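Local structure of putative siderophore-degrading esterase (Eurofung) (Emericella nidulans, 6GUO) at residues A[188-193]-A[220-225]; A[227-232]-A[253-258]. The protein hydrolyses the ester bonds of the xenosiderophore enterobactin so that its iron can be released inside the fungal cell. All coordinates share one frame; numbering follows the deposited sequence.

Contact 1 (A[188-193]-A[220-225])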
# COMPACT_ATOMS: atom_id res chain seq x y z
N ALA A 188 -2.56 -13.09 -6.03
CA ALA A 188 -2.85 -11.83 -6.72
C ALA A 188 -2.28 -11.86 -8.14
O ALA A 188 -1.10 -12.13 -8.33
CB ALA A 188 -2.27 -10.67 -5.93
N SER A 189 -3.14 -11.61 -9.13
CA SER A 189 -2.76 -11.66 -10.54
C SER A 189 -1.90 -12.89 -10.86
O SER A 189 -0.84 -12.76 -11.45
CB SER A 189 -2.01 -10.39 -10.93
OG SER A 189 -2.76 -9.24 -10.55
N PRO A 190 -2.36 -14.09 -10.47
CA PRO A 190 -1.50 -15.27 -10.62
C PRO A 190 -1.23 -15.57 -12.09
O PRO A 190 -2.14 -15.47 -12.91
CB PRO A 190 -2.33 -16.38 -9.98
CG PRO A 190 -3.74 -15.94 -10.17
CD PRO A 190 -3.69 -14.45 -9.96
N SER A 191 0.01 -15.95 -12.39
CA SER A 191 0.42 -16.23 -13.77
C SER A 191 -0.10 -17.60 -14.23
O SER A 191 0.67 -18.52 -14.52
CB SER A 191 1.94 -16.16 -13.89
OG SER A 191 2.41 -14.90 -13.43
N ILE A 192 -1.42 -17.71 -14.33
CA ILE A 192 -2.09 -18.97 -14.67
C ILE A 192 -1.66 -19.42 -16.07
O ILE A 192 -1.44 -20.61 -16.28
CB ILE A 192 -3.63 -18.86 -14.51
CG1 ILE A 192 -3.98 -18.73 -13.02
CG2 ILE A 192 -4.35 -20.07 -15.11
CD1 ILE A 192 -5.41 -18.36 -12.71
N TRP A 193 -1.49 -18.46 -16.98
CA TRP A 193 -0.93 -18.70 -18.33
C TRP A 193 0.37 -19.51 -18.39
O TRP A 193 0.61 -20.20 -19.38
CB TRP A 193 -0.70 -17.36 -19.06
CG TRP A 193 0.32 -16.47 -18.40
CD1 TRP A 193 0.08 -15.50 -17.46
CD2 TRP A 193 1.73 -16.47 -18.62
NE1 TRP A 193 1.25 -14.90 -17.09
CE2 TRP A 193 2.29 -15.47 -17.78
CE3 TRP A 193 2.59 -17.21 -19.45
CZ2 TRP A 193 3.66 -15.19 -17.75
CZ3 TRP A 193 3.96 -16.93 -19.41
CH2 TRP A 193 4.48 -15.94 -18.57
N LEU A 220 -8.93 -19.40 -0.15
CA LEU A 220 -8.24 -18.75 -1.28
C LEU A 220 -8.91 -17.42 -1.64
O LEU A 220 -10.13 -17.35 -1.75
CB LEU A 220 -8.24 -19.65 -2.52
CG LEU A 220 -7.69 -19.08 -3.83
CD1 LEU A 220 -6.22 -18.70 -3.72
CD2 LEU A 220 -7.91 -20.05 -4.98
N ARG A 221 -8.09 -16.38 -1.84
CA ARG A 221 -8.54 -15.14 -2.45
C ARG A 221 -7.76 -14.93 -3.74
O ARG A 221 -6.54 -14.84 -3.71
CB ARG A 221 -8.34 -13.94 -1.53
CG ARG A 221 -9.02 -12.67 -2.07
CD ARG A 221 -8.91 -11.52 -1.09
NE ARG A 221 -9.83 -10.42 -1.42
CZ ARG A 221 -9.49 -9.24 -1.96
NH1 ARG A 221 -10.45 -8.34 -2.19
NH2 ARG A 221 -8.24 -8.93 -2.27
N LEU A 222 -8.49 -14.90 -4.86
CA LEU A 222 -7.93 -14.56 -6.17
C LEU A 222 -8.19 -13.10 -6.45
O LEU A 222 -9.21 -12.56 -6.04
CB LEU A 222 -8.59 -15.41 -7.26
CG LEU A 222 -8.16 -16.87 -7.28
CD1 LEU A 222 -9.19 -17.73 -7.99
CD2 LEU A 222 -6.79 -17.01 -7.94
N SER A 223 -7.28 -12.46 -7.18
CA SER A 223 -7.52 -11.09 -7.62
C SER A 223 -6.78 -10.76 -8.90
O SER A 223 -5.82 -11.44 -9.28
CB SER A 223 -7.14 -10.09 -6.51
OG SER A 223 -5.74 -10.05 -6.31
N PHE A 224 -7.25 -9.72 -9.57
CA PHE A 224 -6.59 -9.20 -10.77
C PHE A 224 -7.07 -7.78 -11.02
O PHE A 224 -8.11 -7.37 -10.51
CB PHE A 224 -6.87 -10.11 -11.99
CG PHE A 224 -8.33 -10.24 -12.34
CD1 PHE A 224 -8.92 -9.39 -13.27
CD2 PHE A 224 -9.11 -11.23 -11.74
CE1 PHE A 224 -10.27 -9.52 -13.60
CE2 PHE A 224 -10.45 -11.36 -12.07
CZ PHE A 224 -11.03 -10.51 -12.99
N GLY A 225 -6.29 -7.04 -11.79
CA GLY A 225 -6.70 -5.71 -12.25
C GLY A 225 -7.47 -5.82 -13.55
O GLY A 225 -7.09 -6.62 -14.41
O HOH W 1 -4.13 -8.74 -8.21
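This is a buried splaying-apart of two neighbouring parallel strands at the C-terminal ends of two inner strands of the central sheet: strand 184-188 ends here, while strand 219-225 runs on alongside. The last parallel bridge pairs A188 with S223, their CA atoms 4.8 Å apart and their side chains on the same face. One step further the backbone bond from S189 N to S223 O is short at 2.7 Å but bent, 149° at the hydrogen, and N lies above the carbonyl plane rather than in it. S189 has positive phi and psi, so the chain leaves the sheet just as this bond is made. S223 holds OG in the crowded position between its own N and carbonyl carbon (chi1 70°), which lays the oxygen against A188, 3.4 Å from A188 CA. From there a water bridges the two serines, 2.8 Å from S223 OG and 2.8 Å from S189 OG, to which it donates. S189 OG also hydrogen-bonds OE2 of E228, so the hydroxyl is gripped from two directions. On the other face of the strand, L222 sends CD2 to CG of P190, 3.9 Å away, the two side chains crossing at about a right angle. P190 also rests on L172 of helix 166-177, and F224 turns its ring to helix 254-268, so helices pack on this face. Beyond P190 the chain folds into an inverse gamma turn centred on S191. A188 also has backbone hydrogen bonds to G163 and S165, in a GxSxG sequence that fits a nucleophile elbow; strands whose C-terminal ends gather around such an elbow, in a mostly parallel sheet, are the hallmark of the alpha/beta-hydrolase fold.

Contact 2 (A[227-232]-A[253-258])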
# COMPACT_ATOMS: atom_id res chain seq x y z
N ARG A 227 -7.55 -4.02 -16.17
CA ARG A 227 -6.75 -3.68 -17.34
C ARG A 227 -5.71 -4.73 -17.73
O ARG A 227 -5.11 -4.60 -18.79
CB ARG A 227 -6.04 -2.34 -17.13
CG ARG A 227 -6.99 -1.18 -16.97
CD ARG A 227 -6.23 0.12 -16.83
NE ARG A 227 -7.11 1.28 -16.97
CZ ARG A 227 -6.70 2.54 -16.88
NH1 ARG A 227 -5.42 2.84 -16.66
NH2 ARG A 227 -7.59 3.53 -17.02
N GLU A 228 -5.51 -5.76 -16.91
CA GLU A 228 -4.48 -6.75 -17.20
C GLU A 228 -4.72 -7.47 -18.53
O GLU A 228 -3.81 -7.57 -19.35
CB GLU A 228 -4.33 -7.74 -16.04
CG GLU A 228 -3.77 -7.07 -14.79
CD GLU A 228 -3.29 -8.06 -13.76
OE1 GLU A 228 -2.31 -8.78 -14.05
OE2 GLU A 228 -3.89 -8.11 -12.67
N GLN A 229 -5.94 -7.94 -18.76
CA GLN A 229 -6.32 -8.51 -20.06
C GLN A 229 -6.76 -7.45 -21.08
O GLN A 229 -6.70 -7.70 -22.29
CB GLN A 229 -7.44 -9.54 -19.88
CG GLN A 229 -7.69 -10.41 -21.11
CD GLN A 229 -8.67 -11.54 -20.83
OE1 GLN A 229 -8.67 -12.13 -19.75
NE2 GLN A 229 -9.50 -11.85 -21.82
N TYR A 230 -7.20 -6.29 -20.60
CA TYR A 230 -7.72 -5.22 -21.45
C TYR A 230 -6.94 -3.92 -21.24
O TYR A 230 -7.46 -2.98 -20.62
CB TYR A 230 -9.21 -5.03 -21.17
CG TYR A 230 -10.00 -6.29 -21.42
CD1 TYR A 230 -10.37 -6.66 -22.71
CD2 TYR A 230 -10.36 -7.14 -20.36
CE1 TYR A 230 -11.09 -7.83 -22.95
CE2 TYR A 230 -11.08 -8.31 -20.59
CZ TYR A 230 -11.44 -8.65 -21.88
OH TYR A 230 -12.15 -9.80 -22.11
N PRO A 231 -5.70 -3.86 -21.74
CA PRO A 231 -4.86 -2.69 -21.47
C PRO A 231 -5.37 -1.39 -22.10
O PRO A 231 -6.07 -1.42 -23.12
CB PRO A 231 -3.49 -3.08 -22.05
CG PRO A 231 -3.74 -4.23 -22.95
CD PRO A 231 -4.96 -4.92 -22.44
N VAL A 232 -5.04 -0.29 -21.44
CA VAL A 232 -5.43 1.05 -21.85
C VAL A 232 -4.15 1.82 -22.16
O VAL A 232 -3.21 1.81 -21.36
CB VAL A 232 -6.22 1.76 -20.73
CG1 VAL A 232 -6.51 3.22 -21.09
CG2 VAL A 232 -7.51 1.01 -20.45
N ARG A 253 -4.15 -13.63 -20.71
CA ARG A 253 -5.56 -13.90 -20.43
C ARG A 253 -5.84 -13.86 -18.92
O ARG A 253 -6.53 -14.73 -18.38
CB ARG A 253 -5.92 -15.26 -21.04
CG ARG A 253 -7.39 -15.51 -21.21
CD ARG A 253 -7.63 -16.72 -22.10
NE ARG A 253 -9.07 -16.96 -22.25
CZ ARG A 253 -9.82 -17.68 -21.42
NH1 ARG A 253 -11.13 -17.80 -21.68
NH2 ARG A 253 -9.32 -18.26 -20.34
N MET A 254 -5.30 -12.85 -18.24
CA MET A 254 -5.32 -12.80 -16.78
C MET A 254 -6.74 -12.84 -16.20
O MET A 254 -7.03 -13.66 -15.32
CB MET A 254 -4.59 -11.54 -16.29
CG MET A 254 -4.50 -11.40 -14.77
SD MET A 254 -3.63 -12.76 -13.96
CE MET A 254 -1.96 -12.54 -14.59
N ASN A 255 -7.61 -11.97 -16.72
CA ASN A 255 -8.96 -11.78 -16.17
C ASN A 255 -9.80 -13.05 -16.32
O ASN A 255 -10.40 -13.53 -15.35
CB ASN A 255 -9.70 -10.62 -16.87
CG ASN A 255 -8.97 -9.29 -16.77
OD1 ASN A 255 -7.74 -9.23 -16.68
ND2 ASN A 255 -9.74 -8.20 -16.81
N ASP A 256 -9.85 -13.60 -17.54
CA ASP A 256 -10.64 -14.80 -17.81
C ASP A 256 -10.06 -16.06 -17.13
O ASP A 256 -10.83 -16.88 -16.63
CB ASP A 256 -10.82 -15.04 -19.32
CG ASP A 256 -11.73 -14.00 -19.98
OD1 ASP A 256 -12.59 -13.40 -19.30
OD2 ASP A 256 -11.59 -13.78 -21.20
N ASN A 257 -8.74 -16.21 -17.11
CA ASN A 257 -8.11 -17.34 -16.41
C ASN A 257 -8.46 -17.34 -14.92
O ASN A 257 -8.80 -18.38 -14.36
CB ASN A 257 -6.58 -17.37 -16.60
CG ASN A 257 -6.15 -17.87 -17.97
OD1 ASN A 257 -6.95 -18.38 -18.75
ND2 ASN A 257 -4.86 -17.72 -18.27
N CYS A 258 -8.39 -16.17 -14.28
CA CYS A 258 -8.76 -16.03 -12.86
C CYS A 258 -10.22 -16.37 -12.60
O CYS A 258 -10.52 -17.15 -11.69
CB CYS A 258 -8.49 -14.62 -12.35
SG CYS A 258 -6.76 -14.29 -12.02
O HOH W 2 -3.74 -10.67 -19.50
O HOH W 3 -13.20 -10.82 -19.83
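Here the loop after strand 219-225 of the alpha/beta-hydrolase fold, the place where this fold usually carries its catalytic acid, docks on the N-terminal turn of helix 254-268. Q229 does most of the work. Its CG stands anti to the backbone N (chi1 -167°) and the chain continues extended, so it reaches straight to the helix start. CB lies against the amide of N255, 3.2 Å from N255 OD1. CG passes over R253, its closest approach being 4.1 Å to R253 CA. At the tip the amide splits its duties: OE1 accepts the backbone N of D256 at 2.9 Å, nearly straight at 168° and in the carbonyl plane, while NE2 gives a hydrogen to D256 OD2, also at 2.9 Å. NE2 comes from above the carboxylate plane, with D256 OD2 close to the plane of the Q229 amide; the two planes stand 84° apart. D256 is thus held by both its backbone N and its carboxylate, and Q229 N donates to N255 OD1 at 3.0 Å. N255 ND2 turns back to the loop at S226 O and sits at the edge of the Y230 ring. Water bridges E228 O to the N-H of M254. E228 lies across M254, with OE1 3.5 Å from M254 CG; OE1 is hydrogen-bonded to ND1 of H284 and OE2 to G225 N as well as S189, an arrangement consistent with the acid and histidine of a Ser-His-acid triad. R253, with positive phi, joins helix 239-252 to this one; its guanidinium lays one face over D256 CB, while NH1 forms a salt bridge with E260 and NH2 donates to N257 OD1. A single water lies 2.7 Å from Y230 OH and donates to D256 OD1.

Contact 1 closes before contact 2 opens along the chain, yet their centres lie only about 10 Å apart. Strand 219-225 supplies one side of contact 1 and leads straight into the loop of contact 2, and helix 254-268, which forms the other side of contact 2, packs on F224 and I192 of contact 1. They touch directly: P190 O is 3.3 Å from M254 SD, and the F224 ring meets the N255 amide, with CE1 3.4 Å from CG. The side-chain bond of S189 already ties the two. If E228 is the catalytic acid, S189, just after strand 184-188, and the helix start probably act as a second shell that would help hold it in place.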